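Local coordinates for protein response regulator aspartate phosphatase H (Bacillus subtilis, PDB 3Q15) that dephosphorylates the sporulation response regulator Spo0F and also acts on the competence regulator ComA, helping to separate competence and sporulation in time, at residues D218-Y232 and H244-D258. Sequence-based numbering, arbitrary orientation.
Sequences DRFIAISLLNIANSY and HFQKAAKVSREKVPD
Ala229 sets its CB squarely over the centre of the Phe245 ring, 3.5 Å from the centroid, while Leu226 CD1 and Asn230 OD1 come up to the rim of the same ring. The two helices, the antiparallel pair of the predicted fourth TPR repeat, approach to 8.0 Å between axes, N-to-C directions 160° apart, and small residues permit this closeness: the CA atoms of Ala222 and Ala248 lie 4.9 Å apart. Leu225 enters as a knob among His244, Lys247, Ala248 and Val251. In return, His244 fits between Leu225, Ile228, Ala229 and Tyr232; Ile228 CG2 makes a CH-pi contact over one imidazole face, offset toward the rim, and ND1 is hydrogen-bonded to Met240 O. Ala222 CB touches Val251 CG1 and Val256 CG2, each at 3.6 Å. The other end is polar and more open to solvent. Arg219, bent at chi3 (-63°), grips Asp258 in a salt bridge, NH2 meeting OD2 on its syn side at 2.8 Å. Asp218 OD1 and Lys255 NZ pair loosely at 3.7 Å; a water donates to Asp218 OD2 and accepts a weak bond from Lys255 NZ. Beyond, helix 198-214 packs on Leu225 and Ile228, helix 178-194 on Ile223 and Asn227, and helix 260-273 on Leu226 and Phe245, continuing the TPR stack.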
ATOM      1  N   ASP A 218      13.377  29.036  12.377  1.00 59.72           N
ATOM      2  CA  ASP A 218      12.186  29.615  12.994  1.00 62.04           C
ATOM      3  C   ASP A 218      10.881  29.048  12.438  1.00 60.88           C
ATOM      4  O   ASP A 218       9.969  28.716  13.197  1.00 58.37           O
ATOM      5  CB  ASP A 218      12.197  31.137  12.856  1.00 65.59           C
ATOM      6  CG  ASP A 218      13.373  31.774  13.569  1.00 68.64           C
ATOM      7  OD1 ASP A 218      13.966  32.717  13.004  1.00 72.49           O
ATOM      8  OD2 ASP A 218      13.700  31.335  14.693  1.00 67.79           O
ATOM      9  N   ARG A 219      10.785  28.940  11.119  1.00 61.28           N
ATOM     10  CA  ARG A 219       9.565  28.420  10.518  1.00 61.67           C
ATOM     11  C   ARG A 219       9.219  27.051  11.096  1.00 58.71           C
ATOM     12  O   ARG A 219       8.088  26.822  11.523  1.00 58.44           O
ATOM     13  CB  ARG A 219       9.675  28.351   8.993  1.00 63.49           C
ATOM     14  CG  ARG A 219       8.479  27.679   8.327  1.00 65.36           C
ATOM     15  CD  ARG A 219       8.440  27.959   6.834  1.00 69.18           C
ATOM     16  NE  ARG A 219       8.267  29.383   6.564  1.00 73.90           N
ATOM     17  CZ  ARG A 219       7.088  29.989   6.468  1.00 75.37           C
ATOM     18  NH1 ARG A 219       5.966  29.295   6.615  1.00 74.29           N
ATOM     19  NH2 ARG A 219       7.030  31.292   6.224  1.00 75.87           N
ATOM     20  N   PHE A 220      10.196  26.150  11.123  1.00 54.73           N
ATOM     21  CA  PHE A 220       9.959  24.798  11.618  1.00 53.15           C
ATOM     22  C   PHE A 220       9.801  24.736  13.135  1.00 52.17           C
ATOM     23  O   PHE A 220       9.243  23.778  13.667  1.00 48.86           O
ATOM     24  CB  PHE A 220      11.052  23.841  11.146  1.00 54.10           C
ATOM     25  CG  PHE A 220      10.904  23.425   9.714  1.00 58.07           C
ATOM     26  CD1 PHE A 220       9.839  22.631   9.318  1.00 56.65           C
ATOM     27  CD2 PHE A 220      11.826  23.830   8.762  1.00 62.65           C
ATOM     28  CE1 PHE A 220       9.696  22.249   7.997  1.00 59.17           C
ATOM     29  CE2 PHE A 220      11.689  23.450   7.441  1.00 63.72           C
ATOM     30  CZ  PHE A 220      10.624  22.660   7.056  1.00 61.65           C
ATOM     31  N   ILE A 221      10.293  25.758  13.824  1.00 53.71           N
ATOM     32  CA  ILE A 221      10.054  25.880  15.255  1.00 53.37           C
ATOM     33  C   ILE A 221       8.587  26.232  15.481  1.00 52.26           C
ATOM     34  O   ILE A 221       7.912  25.634  16.318  1.00 54.70           O
ATOM     35  CB  ILE A 221      10.957  26.952  15.904  1.00 51.58           C
ATOM     36  CG1 ILE A 221      12.419  26.503  15.884  1.00 51.63           C
ATOM     37  CG2 ILE A 221      10.519  27.223  17.334  1.00 47.69           C
ATOM     38  CD1 ILE A 221      13.380  27.508  16.490  1.00 49.47           C
ATOM     39  N   ALA A 222       8.101  27.202  14.716  1.00 52.07           N
ATOM     40  CA  ALA A 222       6.707  27.615  14.791  1.00 52.84           C
ATOM     41  C   ALA A 222       5.770  26.483  14.379  1.00 50.27           C
ATOM     42  O   ALA A 222       4.761  26.228  15.038  1.00 49.71           O
ATOM     43  CB  ALA A 222       6.477  28.835  13.919  1.00 56.30           C
ATOM     44  N   ILE A 223       6.106  25.806  13.285  1.00 50.12           N
ATOM     45  CA  ILE A 223       5.272  24.718  12.784  1.00 48.33           C
ATOM     46  C   ILE A 223       5.237  23.551  13.762  1.00 46.86           C
ATOM     47  O   ILE A 223       4.178  22.975  14.011  1.00 48.49           O
ATOM     48  CB  ILE A 223       5.747  24.217  11.405  1.00 51.71           C
ATOM     49  CG1 ILE A 223       5.595  25.320  10.355  1.00 53.00           C
ATOM     50  CG2 ILE A 223       4.954  22.991  10.987  1.00 52.76           C
ATOM     51  CD1 ILE A 223       6.158  24.958   8.995  1.00 52.78           C
ATOM     52  N   SER A 224       6.398  23.209  14.316  1.00 44.92           N
ATOM     53  CA  SER A 224       6.491  22.135  15.304  1.00 46.65           C
ATOM     54  C   SER A 224       5.624  22.430  16.520  1.00 44.64           C
ATOM     55  O   SER A 224       4.921  21.550  17.024  1.00 40.23           O
ATOM     56  CB  SER A 224       7.942  21.928  15.747  1.00 47.90           C
ATOM     57  OG  SER A 224       8.760  21.541  14.653  1.00 48.08           O
ATOM     58  N   LEU A 225       5.689  23.671  16.991  1.00 46.53           N
ATOM     59  CA  LEU A 225       4.924  24.095  18.158  1.00 46.88           C
ATOM     60  C   LEU A 225       3.430  24.047  17.860  1.00 48.06           C
ATOM     61  O   LEU A 225       2.628  23.656  18.708  1.00 47.41           O
ATOM     62  CB  LEU A 225       5.340  25.507  18.576  1.00 48.32           C
ATOM     63  CG  LEU A 225       6.724  25.656  19.214  1.00 48.64           C
ATOM     64  CD1 LEU A 225       7.122  27.122  19.308  1.00 50.21           C
ATOM     65  CD2 LEU A 225       6.752  25.005  20.593  1.00 47.50           C
ATOM     66  N   LEU A 226       3.066  24.445  16.646  1.00 48.01           N
ATOM     67  CA  LEU A 226       1.682  24.377  16.196  1.00 47.41           C
ATOM     68  C   LEU A 226       1.202  22.931  16.150  1.00 44.70           C
ATOM     69  O   LEU A 226       0.106  22.611  16.611  1.00 42.99           O
ATOM     70  CB  LEU A 226       1.547  25.013  14.815  1.00 48.32           C
ATOM     71  CG  LEU A 226       0.185  24.884  14.133  1.00 50.78           C
ATOM     72  CD1 LEU A 226      -0.911  25.476  15.002  1.00 52.03           C
ATOM     73  CD2 LEU A 226       0.225  25.565  12.780  1.00 49.21           C
ATOM     74  N   ASN A 227       2.033  22.058  15.590  1.00 43.13           N
ATOM     75  CA  ASN A 227       1.706  20.643  15.503  1.00 42.57           C
ATOM     76  C   ASN A 227       1.541  20.006  16.877  1.00 41.23           C
ATOM     77  O   ASN A 227       0.636  19.201  17.092  1.00 40.22           O
ATOM     78  CB  ASN A 227       2.758  19.899  14.674  1.00 46.15           C
ATOM     79  CG  ASN A 227       2.670  20.234  13.195  1.00 47.77           C
ATOM     80  OD1 ASN A 227       1.682  20.805  12.742  1.00 46.17           O
ATOM     81  ND2 ASN A 227       3.697  19.872  12.437  1.00 49.82           N
ATOM     82  N   ILE A 228       2.414  20.379  17.807  1.00 40.50           N
ATOM     83  CA  ILE A 228       2.301  19.922  19.185  1.00 41.06           C
ATOM     84  C   ILE A 228       0.982  20.389  19.803  1.00 41.86           C
ATOM     85  O   ILE A 228       0.277  19.607  20.441  1.00 36.74           O
ATOM     86  CB  ILE A 228       3.484  20.418  20.042  1.00 44.03           C
ATOM     87  CG1 ILE A 228       4.791  19.808  19.533  1.00 46.54           C
ATOM     88  CG2 ILE A 228       3.271  20.069  21.504  1.00 39.20           C
ATOM     89  CD1 ILE A 228       6.019  20.318  20.239  1.00 47.49           C
ATOM     90  N   ALA A 229       0.653  21.664  19.603  1.00 38.16           N
ATOM     91  CA  ALA A 229      -0.591  22.230  20.120  1.00 44.81           C
ATOM     92  C   ALA A 229      -1.829  21.508  19.576  1.00 46.95           C
ATOM     93  O   ALA A 229      -2.740  21.166  20.330  1.00 45.87           O
ATOM     94  CB  ALA A 229      -0.662  23.721  19.817  1.00 46.82           C
ATOM     95  N   ASN A 230      -1.862  21.279  18.267  1.00 46.14           N
ATOM     96  CA  ASN A 230      -2.973  20.545  17.669  1.00 46.76           C
ATOM     97  C   ASN A 230      -3.049  19.131  18.229  1.00 42.89           C
ATOM     98  O   ASN A 230      -4.135  18.579  18.410  1.00 39.68           O
ATOM     99  CB  ASN A 230      -2.851  20.499  16.145  1.00 48.87           C
ATOM    100  CG  ASN A 230      -3.234  21.810  15.490  1.00 55.10           C
ATOM    101  OD1 ASN A 230      -4.153  22.492  15.938  1.00 56.92           O
ATOM    102  ND2 ASN A 230      -2.528  22.169  14.423  1.00 57.50           N
ATOM    103  N   SER A 231      -1.887  18.548  18.497  1.00 36.12           N
ATOM    104  CA  SER A 231      -1.827  17.202  19.048  1.00 44.69           C
ATOM    105  C   SER A 231      -2.485  17.158  20.423  1.00 45.80           C
ATOM    106  O   SER A 231      -3.320  16.295  20.692  1.00 45.15           O
ATOM    107  CB  SER A 231      -0.377  16.722  19.137  1.00 42.39           C
ATOM    108  OG  SER A 231      -0.303  15.383  19.602  1.00 40.87           O
ATOM    109  N   TYR A 232      -2.098  18.093  21.290  1.00 43.99           N
ATOM    110  CA  TYR A 232      -2.680  18.206  22.623  1.00 44.25           C
ATOM    111  C   TYR A 232      -4.164  18.546  22.553  1.00 45.51           C
ATOM    112  O   TYR A 232      -4.967  18.017  23.323  1.00 45.83           O
ATOM    113  CB  TYR A 232      -1.961  19.280  23.442  1.00 44.59           C
ATOM    114  CG  TYR A 232      -0.638  18.854  24.041  1.00 46.62           C
ATOM    115  CD1 TYR A 232       0.529  19.544  23.748  1.00 47.63           C
ATOM    116  CD2 TYR A 232      -0.558  17.776  24.915  1.00 46.12           C
ATOM    117  CE1 TYR A 232       1.745  19.173  24.304  1.00 47.91           C
ATOM    118  CE2 TYR A 232       0.657  17.394  25.476  1.00 46.98           C
ATOM    119  CZ  TYR A 232       1.803  18.098  25.164  1.00 49.13           C
ATOM    120  OH  TYR A 232       3.014  17.733  25.709  1.00 53.61           O
ATOM    121  N   HIS A 244       0.925  25.795  24.000  1.00 54.84           N
ATOM    122  CA  HIS A 244       1.753  25.676  22.812  1.00 54.03           C
ATOM    123  C   HIS A 244       1.264  26.565  21.675  1.00 53.19           C
ATOM    124  O   HIS A 244       2.073  27.122  20.937  1.00 56.25           O
ATOM    125  CB  HIS A 244       1.888  24.215  22.380  1.00 52.21           C
ATOM    126  CG  HIS A 244       2.736  23.397  23.303  1.00 53.62           C
ATOM    127  ND1 HIS A 244       2.263  22.882  24.489  1.00 50.89           N
ATOM    128  CD2 HIS A 244       4.038  23.026  23.224  1.00 54.09           C
ATOM    129  CE1 HIS A 244       3.231  22.216  25.096  1.00 51.72           C
ATOM    130  NE2 HIS A 244       4.318  22.292  24.348  1.00 52.39           N
ATOM    131  N   PHE A 245      -0.052  26.712  21.541  1.00 50.24           N
ATOM    132  CA  PHE A 245      -0.592  27.633  20.546  1.00 51.53           C
ATOM    133  C   PHE A 245       0.025  29.015  20.736  1.00 54.19           C
ATOM    134  O   PHE A 245       0.479  29.642  19.780  1.00 55.04           O
ATOM    135  CB  PHE A 245      -2.123  27.718  20.620  1.00 51.36           C
ATOM    136  CG  PHE A 245      -2.833  26.622  19.872  1.00 51.34           C
ATOM    137  CD1 PHE A 245      -2.594  26.415  18.520  1.00 52.56           C
ATOM    138  CD2 PHE A 245      -3.751  25.810  20.515  1.00 50.78           C
ATOM    139  CE1 PHE A 245      -3.250  25.407  17.827  1.00 51.52           C
ATOM    140  CE2 PHE A 245      -4.411  24.801  19.832  1.00 49.34           C
ATOM    141  CZ  PHE A 245      -4.160  24.599  18.485  1.00 49.94           C
ATOM    142  N   GLN A 246       0.057  29.477  21.981  1.00 57.78           N
ATOM    143  CA  GLN A 246       0.597  30.797  22.282  1.00 62.69           C
ATOM    144  C   GLN A 246       2.104  30.876  22.048  1.00 60.21           C
ATOM    145  O   GLN A 246       2.624  31.925  21.664  1.00 61.77           O
ATOM    146  CB  GLN A 246       0.219  31.221  23.702  1.00 67.71           C
ATOM    147  CG  GLN A 246      -1.289  31.357  23.881  1.00 72.16           C
ATOM    148  CD  GLN A 246      -1.695  31.794  25.273  1.00 79.94           C
ATOM    149  OE1 GLN A 246      -0.913  31.707  26.221  1.00 83.90           O
ATOM    150  NE2 GLN A 246      -2.930  32.270  25.403  1.00 80.52           N
ATOM    151  N   LYS A 247       2.801  29.766  22.262  1.00 56.46           N
ATOM    152  CA  LYS A 247       4.217  29.699  21.925  1.00 60.09           C
ATOM    153  C   LYS A 247       4.410  29.830  20.416  1.00 58.04           C
ATOM    154  O   LYS A 247       5.279  30.570  19.956  1.00 58.22           O
ATOM    155  CB  LYS A 247       4.840  28.395  22.427  1.00 64.34           C
ATOM    156  CG  LYS A 247       5.029  28.335  23.932  1.00 71.24           C
ATOM    157  CD  LYS A 247       5.734  27.057  24.350  1.00 74.77           C
ATOM    158  CE  LYS A 247       6.057  27.069  25.834  1.00 78.22           C
ATOM    159  NZ  LYS A 247       6.932  28.220  26.191  1.00 82.91           N
ATOM    160  N   ALA A 248       3.596  29.110  19.651  1.00 56.27           N
ATOM    161  CA  ALA A 248       3.636  29.200  18.196  1.00 55.41           C
ATOM    162  C   ALA A 248       3.249  30.601  17.736  1.00 55.07           C
ATOM    163  O   ALA A 248       3.828  31.139  16.796  1.00 55.10           O
ATOM    164  CB  ALA A 248       2.716  28.163  17.573  1.00 55.14           C
ATOM    165  N   ALA A 249       2.263  31.188  18.409  1.00 56.72           N
ATOM    166  CA  ALA A 249       1.825  32.542  18.095  1.00 60.76           C
ATOM    167  C   ALA A 249       2.969  33.539  18.250  1.00 66.61           C
ATOM    168  O   ALA A 249       3.203  34.368  17.371  1.00 69.03           O
ATOM    169  CB  ALA A 249       0.647  32.940  18.976  1.00 60.53           C
ATOM    170  N   LYS A 250       3.678  33.453  19.373  1.00 67.39           N
ATOM    171  CA  LYS A 250       4.788  34.359  19.651  1.00 69.08           C
ATOM    172  C   LYS A 250       5.829  34.316  18.542  1.00 70.05           C
ATOM    173  O   LYS A 250       6.128  35.335  17.922  1.00 74.26           O
ATOM    174  CB  LYS A 250       5.444  34.021  20.994  1.00 72.43           C
ATOM    175  CG  LYS A 250       6.645  34.898  21.343  1.00 75.87           C
ATOM    176  CD  LYS A 250       7.261  34.495  22.681  1.00 78.91           C
ATOM    177  CE  LYS A 250       8.471  35.351  23.018  1.00 81.78           C
ATOM    178  NZ  LYS A 250       9.078  34.963  24.321  1.00 87.38           N
ATOM    179  N   VAL A 251       6.382  33.134  18.296  1.00 67.33           N
ATOM    180  CA  VAL A 251       7.402  32.975  17.267  1.00 67.84           C
ATOM    181  C   VAL A 251       6.870  33.398  15.896  1.00 67.88           C
ATOM    182  O   VAL A 251       7.622  33.886  15.052  1.00 69.11           O
ATOM    183  CB  VAL A 251       7.948  31.530  17.223  1.00 68.41           C
ATOM    184  CG1 VAL A 251       6.813  30.537  17.069  1.00 69.88           C
ATOM    185  CG2 VAL A 251       8.967  31.370  16.105  1.00 68.54           C
ATOM    186  N   SER A 252       5.568  33.221  15.691  1.00 65.83           N
ATOM    187  CA  SER A 252       4.918  33.634  14.450  1.00 64.81           C
ATOM    188  C   SER A 252       4.906  35.155  14.295  1.00 67.88           C
ATOM    189  O   SER A 252       5.464  35.690  13.338  1.00 72.19           O
ATOM    190  CB  SER A 252       3.487  33.093  14.384  1.00 61.49           C
ATOM    191  OG  SER A 252       3.475  31.689  14.185  1.00 59.11           O
ATOM    192  N   ARG A 253       4.268  35.844  15.238  1.00 65.06           N
ATOM    193  CA  ARG A 253       4.181  37.303  15.202  1.00 65.21           C
ATOM    194  C   ARG A 253       5.553  37.962  15.058  1.00 68.33           C
ATOM    195  O   ARG A 253       5.677  39.038  14.469  1.00 68.26           O
ATOM    196  CB  ARG A 253       3.495  37.839  16.463  1.00 64.84           C
ATOM    197  CG  ARG A 253       2.066  37.362  16.672  1.00 65.07           C
ATOM    198  CD  ARG A 253       1.365  38.199  17.734  1.00 68.29           C
ATOM    199  NE  ARG A 253      -0.024  37.795  17.942  1.00 69.46           N
ATOM    200  CZ  ARG A 253      -0.438  37.025  18.943  1.00 69.55           C
ATOM    201  NH1 ARG A 253       0.431  36.572  19.836  1.00 72.09           N
ATOM    202  NH2 ARG A 253      -1.720  36.709  19.054  1.00 63.95           N
ATOM    203  N   GLU A 254       6.579  37.314  15.599  1.00 68.30           N
ATOM    204  CA  GLU A 254       7.906  37.917  15.663  1.00 73.67           C
ATOM    205  C   GLU A 254       8.804  37.575  14.475  1.00 72.52           C
ATOM    206  O   GLU A 254       9.657  38.377  14.096  1.00 70.64           O
ATOM    207  CB  GLU A 254       8.609  37.554  16.979  1.00 77.90           C
ATOM    208  CG  GLU A 254       7.916  38.098  18.224  1.00 81.42           C
ATOM    209  CD  GLU A 254       8.715  37.865  19.497  1.00 86.48           C
ATOM    210  OE1 GLU A 254       9.887  37.438  19.401  1.00 88.66           O
ATOM    211  OE2 GLU A 254       8.170  38.111  20.596  1.00 85.89           O
ATOM    212  N   LYS A 255       8.613  36.397  13.886  1.00 73.26           N
ATOM    213  CA  LYS A 255       9.509  35.947  12.822  1.00 73.90           C
ATOM    214  C   LYS A 255       8.834  35.260  11.630  1.00 72.13           C
ATOM    215  O   LYS A 255       9.386  35.254  10.530  1.00 75.75           O
ATOM    216  CB  LYS A 255      10.608  35.046  13.394  1.00 76.22           C
ATOM    217  CG  LYS A 255      11.550  35.760  14.352  1.00 79.91           C
ATOM    218  CD  LYS A 255      12.702  34.867  14.764  1.00 82.02           C
ATOM    219  CE  LYS A 255      13.680  35.607  15.661  1.00 85.06           C
ATOM    220  NZ  LYS A 255      14.866  34.771  15.990  1.00 85.75           N
ATOM    221  N   VAL A 256       7.656  34.679  11.840  1.00 66.89           N
ATOM    222  CA  VAL A 256       6.946  34.004  10.750  1.00 65.78           C
ATOM    223  C   VAL A 256       5.439  34.267  10.773  1.00 63.80           C
ATOM    224  O   VAL A 256       4.651  33.373  11.084  1.00 62.79           O
ATOM    225  CB  VAL A 256       7.211  32.483  10.750  1.00 66.92           C
ATOM    226  CG1 VAL A 256       8.588  32.186  10.176  1.00 70.37           C
ATOM    227  CG2 VAL A 256       7.080  31.917  12.155  1.00 67.15           C
ATOM    228  N   PRO A 257       5.037  35.500  10.430  1.00 62.99           N
ATOM    229  CA  PRO A 257       3.646  35.962  10.510  1.00 64.05           C
ATOM    230  C   PRO A 257       2.680  35.196   9.607  1.00 64.67           C
ATOM    231  O   PRO A 257       1.497  35.104   9.927  1.00 63.16           O
ATOM    232  CB  PRO A 257       3.738  37.423  10.054  1.00 63.55           C
ATOM    233  CG  PRO A 257       5.159  37.811  10.292  1.00 64.22           C
ATOM    234  CD  PRO A 257       5.945  36.575   9.997  1.00 64.91           C
ATOM    235  N   ASP A 258       3.168  34.656   8.496  1.00 65.92           N
ATOM    236  CA  ASP A 258       2.287  33.993   7.539  1.00 65.97           C
ATOM    237  C   ASP A 258       1.675  32.714   8.106  1.00 62.32           C
ATOM    238  O   ASP A 258       0.835  32.084   7.468  1.00 61.37           O
ATOM    239  CB  ASP A 258       3.013  33.708   6.222  1.00 71.41           C
ATOM    240  CG  ASP A 258       4.160  32.732   6.385  1.00 79.01           C
ATOM    241  OD1 ASP A 258       4.802  32.736   7.459  1.00 84.41           O
ATOM    242  OD2 ASP A 258       4.422  31.959   5.438  1.00 78.74           O
TER
HETATM  243  O   HOH W   1      16.423  31.946  15.776  1.00 64.79           O